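Local coordinates for protein ulvan Lyase-PL25 (Pseudoalteromonas sp. PLSV, PDB 5UAM) that degrades ulvan, the sulfated cell-wall polysaccharide of green seaweeds, acting as a polysaccharide lyase with a beta-propeller fold, at residues 273-276 with 277-281; 288-291 with 292-296; 310-313 with 314-318; 340-344 with 345-349; 392-395 with 396-400. All coordinates share one frame; numbering follows the deposited sequence.

Interaction 1: 273-276 with 277-281; sequences WSNV and EGEKL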
loop_
_atom_site.group_PDB
_atom_site.type_symbol
_atom_site.label_atom_id
_atom_site.label_comp_id
_atom_site.label_asym_id
_atom_site.label_seq_id
_atom_site.Cartn_x
_atom_site.Cartn_y
_atom_site.Cartn_z
ATOM N N TRP A 273 7.464 -17.815 -11.035
ATOM C CA TRP A 273 8.105 -16.735 -10.312
ATOM C C TRP A 273 9.618 -16.841 -10.462
ATOM O O TRP A 273 10.165 -17.935 -10.627
ATOM C CB TRP A 273 7.729 -16.844 -8.843
ATOM C CG TRP A 273 6.278 -16.561 -8.582
ATOM C CD1 TRP A 273 5.201 -17.308 -8.983
ATOM C CD2 TRP A 273 5.751 -15.456 -7.853
ATOM N NE1 TRP A 273 4.037 -16.728 -8.537
ATOM C CE2 TRP A 273 4.339 -15.593 -7.837
ATOM C CE3 TRP A 273 6.331 -14.371 -7.206
ATOM C CZ2 TRP A 273 3.507 -14.664 -7.206
ATOM C CZ3 TRP A 273 5.511 -13.466 -6.581
ATOM C CH2 TRP A 273 4.108 -13.614 -6.576
ATOM N N SER A 274 10.292 -15.690 -10.402
ATOM C CA SER A 274 11.730 -15.662 -10.626
ATOM C C SER A 274 12.348 -14.497 -9.873
ATOM O O SER A 274 11.674 -13.526 -9.532
ATOM C CB SER A 274 12.058 -15.545 -12.111
ATOM O OG SER A 274 11.477 -14.378 -12.644
ATOM N N ASN A 275 13.660 -14.586 -9.660
ATOM C CA ASN A 275 14.392 -13.479 -9.079
ATOM C C ASN A 275 14.809 -12.523 -10.188
ATOM O O ASN A 275 14.441 -12.697 -11.351
ATOM C CB ASN A 275 15.552 -13.976 -8.214
ATOM C CG ASN A 275 16.726 -14.498 -9.016
ATOM O OD1 ASN A 275 16.703 -14.567 -10.252
ATOM N ND2 ASN A 275 17.786 -14.848 -8.302
ATOM N N VAL A 276 15.539 -11.464 -9.816
ATOM C CA VAL A 276 15.902 -10.415 -10.766
ATOM C C VAL A 276 16.773 -10.935 -11.890
ATOM O O VAL A 276 16.846 -10.318 -12.964
ATOM C CB VAL A 276 16.553 -9.228 -10.007
ATOM C CG1 VAL A 276 17.926 -9.629 -9.451
ATOM C CG2 VAL A 276 16.661 -8.013 -10.904
ATOM N N GLU A 277 17.448 -12.057 -11.683
ATOM C CA GLU A 277 18.292 -12.647 -12.708
ATOM C C GLU A 277 17.564 -13.706 -13.520
ATOM O O GLU A 277 18.193 -14.395 -14.331
ATOM C CB GLU A 277 19.545 -13.240 -12.067
ATOM C CG GLU A 277 20.418 -12.166 -11.472
ATOM C CD GLU A 277 21.848 -12.614 -11.217
ATOM O OE1 GLU A 277 22.775 -11.954 -11.740
ATOM O OE2 GLU A 277 22.046 -13.618 -10.502
ATOM N N GLY A 278 16.257 -13.847 -13.317
ATOM C CA GLY A 278 15.484 -14.793 -14.085
ATOM C C GLY A 278 15.485 -16.202 -13.554
ATOM O O GLY A 278 14.879 -17.079 -14.184
ATOM N N GLU A 279 16.160 -16.471 -12.443
ATOM C CA GLU A 279 16.159 -17.825 -11.909
ATOM C C GLU A 279 14.788 -18.133 -11.315
ATOM O O GLU A 279 14.238 -17.329 -10.548
ATOM C CB GLU A 279 17.222 -17.979 -10.830
ATOM C CG GLU A 279 18.626 -17.597 -11.235
ATOM C CD GLU A 279 19.554 -17.620 -10.036
ATOM O OE1 GLU A 279 19.987 -16.525 -9.578
ATOM O OE2 GLU A 279 19.785 -18.742 -9.525
ATOM N N LYS A 280 14.256 -19.305 -11.648
ATOM C CA LYS A 280 12.903 -19.654 -11.252
ATOM C C LYS A 280 12.872 -20.134 -9.810
ATOM O O LYS A 280 13.792 -20.803 -9.326
ATOM C CB LYS A 280 12.325 -20.695 -12.215
ATOM C CG LYS A 280 12.022 -20.074 -13.580
ATOM C CD LYS A 280 11.537 -21.093 -14.601
ATOM C CE LYS A 280 11.295 -20.410 -15.943
ATOM N NZ LYS A 280 11.023 -21.379 -17.045
ATOM N N LEU A 281 11.780 -19.796 -9.129
ATOM C CA LEU A 281 11.604 -20.071 -7.712
ATOM C C LEU A 281 10.436 -21.025 -7.504
ATOM O O LEU A 281 9.395 -20.894 -8.153
ATOM C CB LEU A 281 11.283 -18.774 -6.973
ATOM C CG LEU A 281 12.286 -17.631 -7.176
ATOM C CD1 LEU A 281 11.731 -16.316 -6.682
ATOM C CD2 LEU A 281 13.604 -17.955 -6.481
HETATM O O HOH W 1 7.620 -20.513 -10.002
#
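Ser274 and Lys280 form an antiparallel non-hydrogen-bonded pair with CA atoms 4.2 Å apart, beyond which the chain reverses through a type I turn closed by Gly278 N to Asn275 O at 2.9 Å, with Asn275 N to Glu279 O (2.9 Å) beside it. Because Asn275 CG sits between the backbone N and the carbonyl carbon (chi1 74°), the amide folds back into the loop, where OD1 accepts from Glu277 N and Glu279 N, each 3.0 Å away, on opposite faces of the amide plane. ND2 meets Glu279 OE1 at 3.0 Å from above the carboxylate plane and also bonds to Lys293 O. Shortening Asn275 to alanine would probably leave the Glu277 and Glu279 amides without this shared acceptor, and Glu279 OE1 and Lys293 O without this N-H donor. Gly278 has positive phi, where a CB would press on the preceding carbonyl oxygen. This is a beta hairpin with a type I turn and G1 beta bulge, begun by an Asx turn at Asn275.

Interaction 2: 288-291 with 292-296; sequences EVAD and EKTMA. With EDO (1,2-ethanediol), chain L.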
loop_
_atom_site.group_PDB
_atom_site.type_symbol
_atom_site.label_atom_id
_atom_site.label_comp_id
_atom_site.label_asym_id
_atom_site.label_seq_id
_atom_site.Cartn_x
_atom_site.Cartn_y
_atom_site.Cartn_z
ATOM N N GLU A 288 14.728 -19.084 3.693
ATOM C CA GLU A 288 16.023 -19.614 3.279
ATOM C C GLU A 288 16.242 -19.408 1.788
ATOM O O GLU A 288 17.340 -19.038 1.357
ATOM C CB GLU A 288 16.107 -21.095 3.653
ATOM C CG GLU A 288 16.184 -21.333 5.163
ATOM C CD GLU A 288 14.832 -21.518 5.852
ATOM O OE1 GLU A 288 13.787 -21.133 5.298
ATOM O OE2 GLU A 288 14.827 -22.107 6.960
ATOM N N VAL A 289 15.215 -19.648 0.980
ATOM C CA VAL A 289 15.345 -19.403 -0.447
ATOM C C VAL A 289 15.460 -17.919 -0.726
ATOM O O VAL A 289 16.223 -17.502 -1.607
ATOM C CB VAL A 289 14.167 -20.036 -1.199
ATOM C CG1 VAL A 289 14.109 -19.519 -2.658
ATOM C CG2 VAL A 289 14.286 -21.555 -1.126
ATOM N N ALA A 290 14.674 -17.095 -0.024
ATOM C CA ALA A 290 14.733 -15.656 -0.251
ATOM C C ALA A 290 16.127 -15.108 0.047
ATOM O O ALA A 290 16.673 -14.307 -0.722
ATOM C CB ALA A 290 13.679 -14.944 0.601
ATOM N N ASP A 291 16.707 -15.499 1.180
ATOM C CA ASP A 291 18.053 -15.032 1.502
ATOM C C ASP A 291 19.070 -15.448 0.450
ATOM O O ASP A 291 20.048 -14.732 0.219
ATOM C CB ASP A 291 18.494 -15.548 2.877
ATOM C CG ASP A 291 17.862 -14.777 4.026
ATOM O OD1 ASP A 291 17.184 -13.754 3.783
ATOM O OD2 ASP A 291 18.022 -15.197 5.188
ATOM N N GLU A 292 18.862 -16.592 -0.196
ATOM C CA GLU A 292 19.779 -17.085 -1.210
ATOM C C GLU A 292 19.549 -16.439 -2.572
ATOM O O GLU A 292 20.518 -16.203 -3.306
ATOM C CB GLU A 292 19.620 -18.605 -1.321
ATOM C CG GLU A 292 20.450 -19.284 -2.422
ATOM C CD GLU A 292 21.921 -19.396 -2.073
ATOM O OE1 GLU A 292 22.285 -19.113 -0.908
ATOM O OE2 GLU A 292 22.706 -19.776 -2.972
ATOM N N LYS A 293 18.293 -16.145 -2.929
ATOM C CA LYS A 293 17.937 -15.855 -4.318
ATOM C C LYS A 293 17.267 -14.514 -4.559
ATOM O O LYS A 293 17.383 -13.987 -5.675
ATOM C CB LYS A 293 16.994 -16.934 -4.872
ATOM C CG LYS A 293 17.585 -18.326 -4.952
ATOM C CD LYS A 293 18.737 -18.397 -5.938
ATOM C CE LYS A 293 19.308 -19.795 -6.032
ATOM N NZ LYS A 293 20.546 -19.791 -6.869
ATOM N N THR A 294 16.567 -13.939 -3.583
ATOM C CA THR A 294 15.789 -12.733 -3.843
ATOM C C THR A 294 16.184 -11.527 -2.999
ATOM O O THR A 294 15.603 -10.452 -3.180
ATOM C CB THR A 294 14.287 -12.983 -3.638
ATOM O OG1 THR A 294 14.033 -13.302 -2.260
ATOM C CG2 THR A 294 13.805 -14.108 -4.526
ATOM N N MET A 295 17.125 -11.654 -2.073
ATOM C CA MET A 295 17.559 -10.491 -1.301
ATOM C C MET A 295 18.003 -9.374 -2.231
ATOM O O MET A 295 18.784 -9.591 -3.164
ATOM C CB MET A 295 18.726 -10.883 -0.395
ATOM C CG MET A 295 19.286 -9.748 0.441
ATOM S SD MET A 295 18.139 -9.213 1.702
ATOM C CE MET A 295 18.209 -10.597 2.861
ATOM N N ALA A 296 17.518 -8.168 -1.958
ATOM C CA ALA A 296 17.930 -6.980 -2.690
ATOM C C ALA A 296 18.825 -6.063 -1.882
ATOM O O ALA A 296 19.822 -5.573 -2.411
ATOM C CB ALA A 296 16.705 -6.190 -3.151
HETATM C C1 EDO L . 20.603 -12.536 -3.114
HETATM O O1 EDO L . 21.005 -11.178 -3.411
HETATM C C2 EDO L . 21.695 -13.263 -2.345
HETATM O O2 EDO L . 21.795 -12.704 -1.032
#
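Glu292 lies one helical turn beyond Glu288 and gives its N-H to Glu288 O at 3.3 Å, with a weak second bond to Val289 O. Its CB rests near those two carbonyls, while the carboxylate leads off the helix, a suitable course for a charged residue at the surface. Lys293 makes a shorter bond, N to Val289 O at 2.8 Å, nearly in line with the carbonyl. Its side chain bends at chi2 (-65°), and the ammonium group goes on to a salt bridge with Glu279. Thr294 is where the backbone leaves helical angles, so this is the C-terminal end of the short helix 287-293, from which the chain runs straight into strand 295-297 of the large antiparallel sheet. Thr294 N still bonds to Ala290 O (2.9 Å), and Thr294 OG1 sits only 3.3 Å from Ala290 CB, a place where the small alanine leaves room for the hydroxyl, which is hydrogen-bonded to Tyr237. Met295 N makes a weak bond to the same Ala290 O. The methionine chain, bent at chi2 and chi3, runs alongside Asp291 and points the same way, bringing CE to 3.4 Å from Asp291 OD1, an oxygen that is hydrogen-bonded to Tyr262 OH. A 1,2-ethanediol, probably from the crystallisation liquor, spans the helix end, its O2 donating to Asp291 O (3.0 Å) and its O1 to Met295 O (2.7 Å).

Interaction 3: 310-313 with 314-318; sequences HLDA and QGQPH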
loop_
_atom_site.group_PDB
_atom_site.type_symbol
_atom_site.label_atom_id
_atom_site.label_comp_id
_atom_site.label_asym_id
_atom_site.label_seq_id
_atom_site.Cartn_x
_atom_site.Cartn_y
_atom_site.Cartn_z
ATOM N N HIS A 310 9.119 -0.344 -8.532
ATOM C CA HIS A 310 8.777 0.013 -9.902
ATOM C C HIS A 310 9.974 -0.265 -10.793
ATOM O O HIS A 310 11.132 -0.159 -10.359
ATOM C CB HIS A 310 8.448 1.518 -10.031
ATOM C CG HIS A 310 7.354 1.974 -9.130
ATOM N ND1 HIS A 310 6.034 1.674 -9.371
ATOM C CD2 HIS A 310 7.385 2.706 -7.994
ATOM C CE1 HIS A 310 5.293 2.200 -8.403
ATOM N NE2 HIS A 310 6.089 2.837 -7.567
ATOM N N LEU A 311 9.694 -0.618 -12.050
ATOM C CA LEU A 311 10.760 -0.862 -13.013
ATOM C C LEU A 311 11.118 0.400 -13.779
ATOM O O LEU A 311 10.243 1.191 -14.140
ATOM C CB LEU A 311 10.334 -1.905 -14.038
ATOM C CG LEU A 311 9.924 -3.264 -13.484
ATOM C CD1 LEU A 311 9.633 -4.229 -14.612
ATOM C CD2 LEU A 311 10.992 -3.847 -12.570
ATOM N N ASP A 312 12.415 0.561 -14.064
ATOM C CA ASP A 312 12.861 1.642 -14.929
ATOM C C ASP A 312 12.673 1.246 -16.397
ATOM O O ASP A 312 12.182 0.162 -16.725
ATOM C CB ASP A 312 14.287 2.095 -14.575
ATOM C CG ASP A 312 15.362 1.058 -14.843
ATOM O OD1 ASP A 312 15.216 0.213 -15.745
ATOM O OD2 ASP A 312 16.403 1.114 -14.155
ATOM N N ALA A 313 13.043 2.170 -17.287
ATOM C CA ALA A 313 12.818 2.004 -18.717
ATOM C C ALA A 313 13.633 0.863 -19.302
ATOM O O ALA A 313 13.316 0.379 -20.399
ATOM C CB ALA A 313 13.179 3.301 -19.436
ATOM N N GLN A 314 14.663 0.414 -18.601
ATOM C CA GLN A 314 15.419 -0.750 -19.019
ATOM C C GLN A 314 14.895 -2.039 -18.406
ATOM O O GLN A 314 15.487 -3.101 -18.625
ATOM C CB GLN A 314 16.891 -0.573 -18.666
ATOM C CG GLN A 314 17.567 0.547 -19.425
ATOM C CD GLN A 314 19.060 0.564 -19.221
ATOM O OE1 GLN A 314 19.665 -0.449 -18.875
ATOM N NE2 GLN A 314 19.667 1.706 -19.463
ATOM N N GLY A 315 13.788 -1.977 -17.681
ATOM C CA GLY A 315 13.236 -3.156 -17.052
ATOM C C GLY A 315 13.842 -3.509 -15.718
ATOM O O GLY A 315 13.516 -4.567 -15.171
ATOM N N GLN A 316 14.695 -2.656 -15.169
ATOM C CA GLN A 316 15.417 -2.994 -13.953
ATOM C C GLN A 316 14.634 -2.506 -12.740
ATOM O O GLN A 316 14.105 -1.392 -12.755
ATOM C CB GLN A 316 16.774 -2.305 -13.953
ATOM C CG GLN A 316 17.624 -2.620 -15.186
ATOM C CD GLN A 316 18.921 -1.826 -15.305
ATOM O OE1 GLN A 316 19.976 -2.395 -15.595
ATOM N NE2 GLN A 316 18.838 -0.520 -15.149
ATOM N N PRO A 317 14.529 -3.306 -11.679
ATOM C CA PRO A 317 13.744 -2.881 -10.516
ATOM C C PRO A 317 14.448 -1.873 -9.626
ATOM O O PRO A 317 15.644 -1.969 -9.339
ATOM C CB PRO A 317 13.502 -4.186 -9.756
ATOM C CG PRO A 317 14.669 -5.025 -10.108
ATOM C CD PRO A 317 14.928 -4.724 -11.570
ATOM N N HIS A 318 13.640 -0.924 -9.166
ATOM C CA HIS A 318 13.947 0.029 -8.119
ATOM C C HIS A 318 12.994 -0.228 -6.961
ATOM O O HIS A 318 11.833 -0.626 -7.153
ATOM C CB HIS A 318 13.714 1.439 -8.634
ATOM C CG HIS A 318 14.666 1.860 -9.697
ATOM N ND1 HIS A 318 15.492 2.951 -9.554
ATOM C CD2 HIS A 318 14.930 1.340 -10.919
ATOM C CE1 HIS A 318 16.224 3.086 -10.645
ATOM N NE2 HIS A 318 15.894 2.127 -11.493
#
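Asp312 takes four hydrogen bonds from the second half of this hairpin, two on each carboxylate oxygen. OD2 accepts from His318 NE2 at 2.9 Å, on its anti side, somewhat out of the carboxylate plane but in the plane of the imidazole, and from Gln316 NE2 at 3.1 Å through its syn lone pair. OD1 receives Gln314 N at 2.9 Å and Gln316 N at 3.0 Å from opposite faces of the carboxylate. CG stands between the backbone N and the carbonyl carbon (chi1 67°), which turns the carboxylate back over the loop. With valine in place of Asp312, His318 NE2 and the two loop amides would probably lose their acceptor, and the Gln316 side chain would be set free to turn. The carboxylate stands at 71° to the imidazole, whose ND1 bonds to His339. Gly315 N to Asp312 O closes a type I turn, and Asp312 N to Gln316 O (2.9 Å) completes its G1 beta bulge; Gly315 has the positive phi this bulge needs. The hairpin joins strands 303-311 and 317-324, the first two of a four-stranded propeller blade. Further along, His310 and His318 exchange backbone bonds as a hydrogen-bonded pair. Leu311 and Pro317 form the next, non-hydrogen-bonded pair, in which the proline owes Leu311 no N-H. There Leu311 CD2 lies 3.8 Å from Pro317 CB. On the side of Asp312, Pro370 and Val367 pack against the turn.

Interaction 4: 340-344 with 345-349; sequences VRWNG and NEWVG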
loop_
_atom_site.group_PDB
_atom_site.type_symbol
_atom_site.label_atom_id
_atom_site.label_comp_id
_atom_site.label_asym_id
_atom_site.label_seq_id
_atom_site.Cartn_x
_atom_site.Cartn_y
_atom_site.Cartn_z
ATOM N N VAL A 340 16.818 1.815 -3.405
ATOM C CA VAL A 340 17.651 0.682 -3.809
ATOM C C VAL A 340 17.330 0.377 -5.263
ATOM O O VAL A 340 16.187 0.538 -5.692
ATOM C CB VAL A 340 17.297 -0.534 -2.919
ATOM C CG1 VAL A 340 17.886 -1.839 -3.471
ATOM C CG2 VAL A 340 17.742 -0.278 -1.486
ATOM N N ARG A 341 18.332 -0.049 -6.038
ATOM C CA ARG A 341 18.043 -0.440 -7.414
ATOM C C ARG A 341 19.011 -1.505 -7.900
ATOM O O ARG A 341 20.131 -1.654 -7.406
ATOM C CB ARG A 341 18.074 0.746 -8.380
ATOM C CG ARG A 341 19.452 1.344 -8.571
ATOM C CD ARG A 341 19.399 2.592 -9.433
ATOM N NE ARG A 341 20.731 3.144 -9.632
ATOM C CZ ARG A 341 21.535 2.835 -10.645
ATOM N NH1 ARG A 341 21.138 1.981 -11.586
ATOM N NH2 ARG A 341 22.741 3.389 -10.736
ATOM N N TRP A 342 18.544 -2.241 -8.906
ATOM C CA TRP A 342 19.352 -3.213 -9.629
ATOM C C TRP A 342 19.987 -2.521 -10.824
ATOM O O TRP A 342 19.281 -1.951 -11.653
ATOM C CB TRP A 342 18.430 -4.330 -10.107
ATOM C CG TRP A 342 19.090 -5.397 -10.946
ATOM C CD1 TRP A 342 18.956 -5.588 -12.292
ATOM C CD2 TRP A 342 19.967 -6.425 -10.483
ATOM N NE1 TRP A 342 19.709 -6.658 -12.695
ATOM C CE2 TRP A 342 20.330 -7.207 -11.601
ATOM C CE3 TRP A 342 20.466 -6.773 -9.230
ATOM C CZ2 TRP A 342 21.180 -8.308 -11.499
ATOM C CZ3 TRP A 342 21.302 -7.853 -9.124
ATOM C CH2 TRP A 342 21.649 -8.624 -10.254
ATOM N N ASN A 343 21.313 -2.559 -10.911
ATOM C CA ASN A 343 21.997 -1.814 -11.960
ATOM C C ASN A 343 22.292 -2.662 -13.179
ATOM O O ASN A 343 22.992 -2.196 -14.080
ATOM C CB ASN A 343 23.284 -1.170 -11.439
ATOM C CG ASN A 343 24.377 -2.171 -11.153
ATOM O OD1 ASN A 343 24.303 -3.353 -11.505
ATOM N ND2 ASN A 343 25.435 -1.684 -10.527
ATOM N N GLY A 344 21.781 -3.891 -13.220
ATOM C CA GLY A 344 22.021 -4.827 -14.280
ATOM C C GLY A 344 22.978 -5.920 -13.881
ATOM O O GLY A 344 22.965 -6.991 -14.494
ATOM N N ASN A 345 23.795 -5.690 -12.851
ATOM C CA ASN A 345 24.735 -6.702 -12.393
ATOM C C ASN A 345 24.673 -6.915 -10.888
ATOM O O ASN A 345 24.996 -8.009 -10.410
ATOM C CB ASN A 345 26.161 -6.346 -12.807
ATOM C CG ASN A 345 26.322 -6.308 -14.305
ATOM O OD1 ASN A 345 26.487 -7.333 -14.943
ATOM N ND2 ASN A 345 26.209 -5.117 -14.874
ATOM N N GLU A 346 24.278 -5.887 -10.140
ATOM C CA GLU A 346 24.228 -5.988 -8.692
ATOM C C GLU A 346 23.198 -5.006 -8.167
ATOM O O GLU A 346 22.806 -4.056 -8.850
ATOM C CB GLU A 346 25.593 -5.715 -8.046
ATOM C CG GLU A 346 26.135 -4.316 -8.296
ATOM C CD GLU A 346 27.443 -4.288 -9.092
ATOM O OE1 GLU A 346 28.168 -5.314 -9.111
ATOM O OE2 GLU A 346 27.751 -3.231 -9.697
ATOM N N TRP A 347 22.739 -5.256 -6.947
ATOM C CA TRP A 347 21.910 -4.291 -6.246
ATOM C C TRP A 347 22.799 -3.229 -5.616
ATOM O O TRP A 347 23.842 -3.537 -5.021
ATOM C CB TRP A 347 21.113 -4.985 -5.145
ATOM C CG TRP A 347 20.085 -5.944 -5.622
ATOM C CD1 TRP A 347 20.209 -7.308 -5.720
ATOM C CD2 TRP A 347 18.772 -5.625 -6.066
ATOM N NE1 TRP A 347 19.027 -7.850 -6.190
ATOM C CE2 TRP A 347 18.133 -6.838 -6.412
ATOM C CE3 TRP A 347 18.060 -4.431 -6.199
ATOM C CZ2 TRP A 347 16.822 -6.874 -6.877
ATOM C CZ3 TRP A 347 16.759 -4.482 -6.665
ATOM C CH2 TRP A 347 16.154 -5.704 -6.999
ATOM N N VAL A 348 22.377 -1.975 -5.771
ATOM C CA VAL A 348 23.115 -0.831 -5.269
ATOM C C VAL A 348 22.156 0.073 -4.508
ATOM O O VAL A 348 20.931 -0.052 -4.583
ATOM C CB VAL A 348 23.845 -0.060 -6.395
ATOM C CG1 VAL A 348 24.857 -0.969 -7.083
ATOM C CG2 VAL A 348 22.856 0.500 -7.398
ATOM N N GLY A 349 22.744 0.991 -3.756
ATOM C CA GLY A 349 21.958 2.014 -3.101
ATOM C C GLY A 349 21.783 1.788 -1.616
ATOM O O GLY A 349 22.694 1.308 -0.933
HETATM O O HOH W 2 25.774 -2.365 -14.703
#
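Trp342 and Trp347 meet as a non-hydrogen-bonded pair in the hairpin of strands 336-342 and 347-352, the last two of a four-stranded propeller blade, and their indoles form a T-shaped contact. The edge of Trp342 is directed at the face of Trp347; the six-membered ring of the first and the five-membered ring of the second have centroids 4.7 Å apart and planes at 62°. Trp342 CB adds a CH-pi contact, 3.9 Å from the centroid of the Trp347 six-membered ring. With CG anti to the backbone N (chi1 177°), Trp342 lays one face over the loop, its CH2 reaching 3.4 Å from Asn345 O. Asn343 N to Glu346 O closes that loop. Asn343 OD1 takes Asn345 N at 2.7 Å, an Asx turn, and Glu346 N at 2.9 Å, while Asn343 ND2 donates to Glu346 OE2 at 2.9 Å. Gly344, at positive phi, fits a bend where a CB would press on the carbonyl oxygen of Asn343. On the face opposite the tryptophans, Val348 CG2 lies over the Arg341 guanidinium. The chemistry thus divides: an aromatic face, which also packs on Val276 and Pro317, and a polar loop whose hydrogen bonds hold the loop peptides against one face of the Trp342 indole.

Interaction 5: 392-395 with 396-400; sequences SHDG and GEHFV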
loop_
_atom_site.group_PDB
_atom_site.type_symbol
_atom_site.label_atom_id
_atom_site.label_comp_id
_atom_site.label_asym_id
_atom_site.label_seq_id
_atom_site.Cartn_x
_atom_site.Cartn_y
_atom_site.Cartn_z
ATOM N N SER A 392 16.415 12.799 -8.040
ATOM C CA SER A 392 17.782 12.337 -8.207
ATOM C C SER A 392 18.073 12.207 -9.690
ATOM O O SER A 392 17.208 11.794 -10.469
ATOM C CB SER A 392 17.990 10.972 -7.549
ATOM O OG SER A 392 19.294 10.465 -7.831
ATOM N N HIS A 393 19.310 12.542 -10.070
ATOM C CA HIS A 393 19.817 12.259 -11.407
ATOM C C HIS A 393 21.039 11.350 -11.385
ATOM O O HIS A 393 21.719 11.217 -12.411
ATOM C CB HIS A 393 20.149 13.554 -12.151
ATOM C CG HIS A 393 18.944 14.366 -12.493
ATOM N ND1 HIS A 393 18.041 13.978 -13.460
ATOM C CD2 HIS A 393 18.482 15.536 -11.990
ATOM C CE1 HIS A 393 17.080 14.879 -13.547
ATOM N NE2 HIS A 393 17.319 15.832 -12.661
ATOM N N ASP A 394 21.331 10.723 -10.245
ATOM C CA ASP A 394 22.469 9.821 -10.116
ATOM C C ASP A 394 22.041 8.445 -9.622
ATOM O O ASP A 394 22.795 7.758 -8.931
ATOM C CB ASP A 394 23.574 10.426 -9.248
ATOM C CG ASP A 394 23.156 10.662 -7.795
ATOM O OD1 ASP A 394 22.032 10.305 -7.371
ATOM O OD2 ASP A 394 23.993 11.237 -7.066
ATOM N N GLY A 395 20.823 8.032 -9.980
ATOM C CA GLY A 395 20.354 6.699 -9.661
ATOM C C GLY A 395 20.007 6.502 -8.211
ATOM O O GLY A 395 19.968 5.363 -7.731
ATOM N N GLY A 396 19.760 7.586 -7.486
ATOM C CA GLY A 396 19.256 7.495 -6.134
ATOM C C GLY A 396 20.293 7.631 -5.049
ATOM O O GLY A 396 19.972 7.368 -3.885
ATOM N N GLU A 397 21.525 8.003 -5.390
ATOM C CA GLU A 397 22.526 8.278 -4.361
ATOM C C GLU A 397 22.250 9.611 -3.678
ATOM O O GLU A 397 22.441 9.742 -2.463
ATOM C CB GLU A 397 23.928 8.281 -4.965
ATOM C CG GLU A 397 24.390 6.917 -5.431
ATOM C CD GLU A 397 25.869 6.875 -5.748
ATOM O OE1 GLU A 397 26.559 7.901 -5.537
ATOM O OE2 GLU A 397 26.338 5.810 -6.202
ATOM N N HIS A 398 21.800 10.610 -4.438
ATOM C CA HIS A 398 21.471 11.919 -3.879
ATOM C C HIS A 398 20.172 12.419 -4.483
ATOM O O HIS A 398 19.969 12.331 -5.697
ATOM C CB HIS A 398 22.539 12.963 -4.198
ATOM C CG HIS A 398 23.904 12.604 -3.714
ATOM N ND1 HIS A 398 24.795 11.887 -4.480
ATOM C CD2 HIS A 398 24.532 12.856 -2.541
ATOM C CE1 HIS A 398 25.922 11.729 -3.805
ATOM N NE2 HIS A 398 25.785 12.304 -2.624
ATOM N N PHE A 399 19.305 12.964 -3.629
ATOM C CA PHE A 399 18.076 13.612 -4.047
ATOM C C PHE A 399 18.085 15.063 -3.580
ATOM O O PHE A 399 18.656 15.392 -2.539
ATOM C CB PHE A 399 16.845 12.931 -3.427
ATOM C CG PHE A 399 16.578 11.546 -3.950
ATOM C CD1 PHE A 399 17.287 10.460 -3.461
ATOM C CD2 PHE A 399 15.614 11.333 -4.921
ATOM C CE1 PHE A 399 17.042 9.176 -3.942
ATOM C CE2 PHE A 399 15.365 10.063 -5.405
ATOM C CZ PHE A 399 16.081 8.986 -4.916
ATOM N N VAL A 400 17.460 15.921 -4.382
ATOM C CA VAL A 400 17.317 17.344 -4.100
ATOM C C VAL A 400 15.832 17.671 -4.093
ATOM O O VAL A 400 15.093 17.213 -4.969
ATOM C CB VAL A 400 18.024 18.192 -5.174
ATOM C CG1 VAL A 400 17.723 19.669 -4.964
ATOM C CG2 VAL A 400 19.517 17.952 -5.111
HETATM O O HOH W 3 21.128 13.535 -8.107
#
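Ser392 anchors the loop through a single hydroxyl that accepts two backbone N-H groups, Gly396 N at 2.9 Å and Asp394 N at 3.2 Å; the second, two residues on, makes an ST turn. OG reaches them because it stands anti to the backbone N (chi1 174°), and it also lies 2.9 Å from His398 O. The methylene of Ser392 has its own partner: CB sits over one face of the Phe399 ring, 3.6 Å from its centroid, in a CH-pi contact, a pairing that suits a small side chain with one methylene and one hydroxyl. Asp394 holds the next residues with both oxygens. OD1 accepts His398 N at 3.0 Å and, weakly, Glu397 N; OD2 accepts His398 ND1 at 2.8 Å, a nearly straight bond in the plane of the imidazole. Each oxygen uses its syn lone pair toward His398, gripping backbone and ring together. Gly395 and Gly396 both have positive phi, and a CB on Gly396 would clash with Gly395 O. A water bridges His393 N and His398 O. The loop connects strands 384-392 and 400-408 of a propeller blade, and Gly395 O takes a weak bond from Arg341. Glu397 OE1 lies 4.5 Å from Asp394 OD2, and the two nearby acids would probably make His398 easier to protonate, its positive charge then offsetting theirs.

Interactions 1, 3, 4 and 5 each close a turn or loop, whereas interaction 2 is the end of a short helix; all five stand in series along the chain, with none nested or crossed. Interaction 1 turns the hairpin 273-281; the helix end of interaction 2 follows and is tied back to it by the Glu279–Lys293 salt bridge and the Asn275–Lys293 bond, both beside the large antiparallel sheet. Interactions 3 and 4 turn the first and last hairpins of the next four-stranded blade and are joined where Pro317 O accepts Trp342 N. Val276 of interaction 1 packs on that blade at Pro317, Trp342 and Trp347, and Ala296 touches Trp347. Arg341 then reaches Gly395 in interaction 5, linking the last two blades involved.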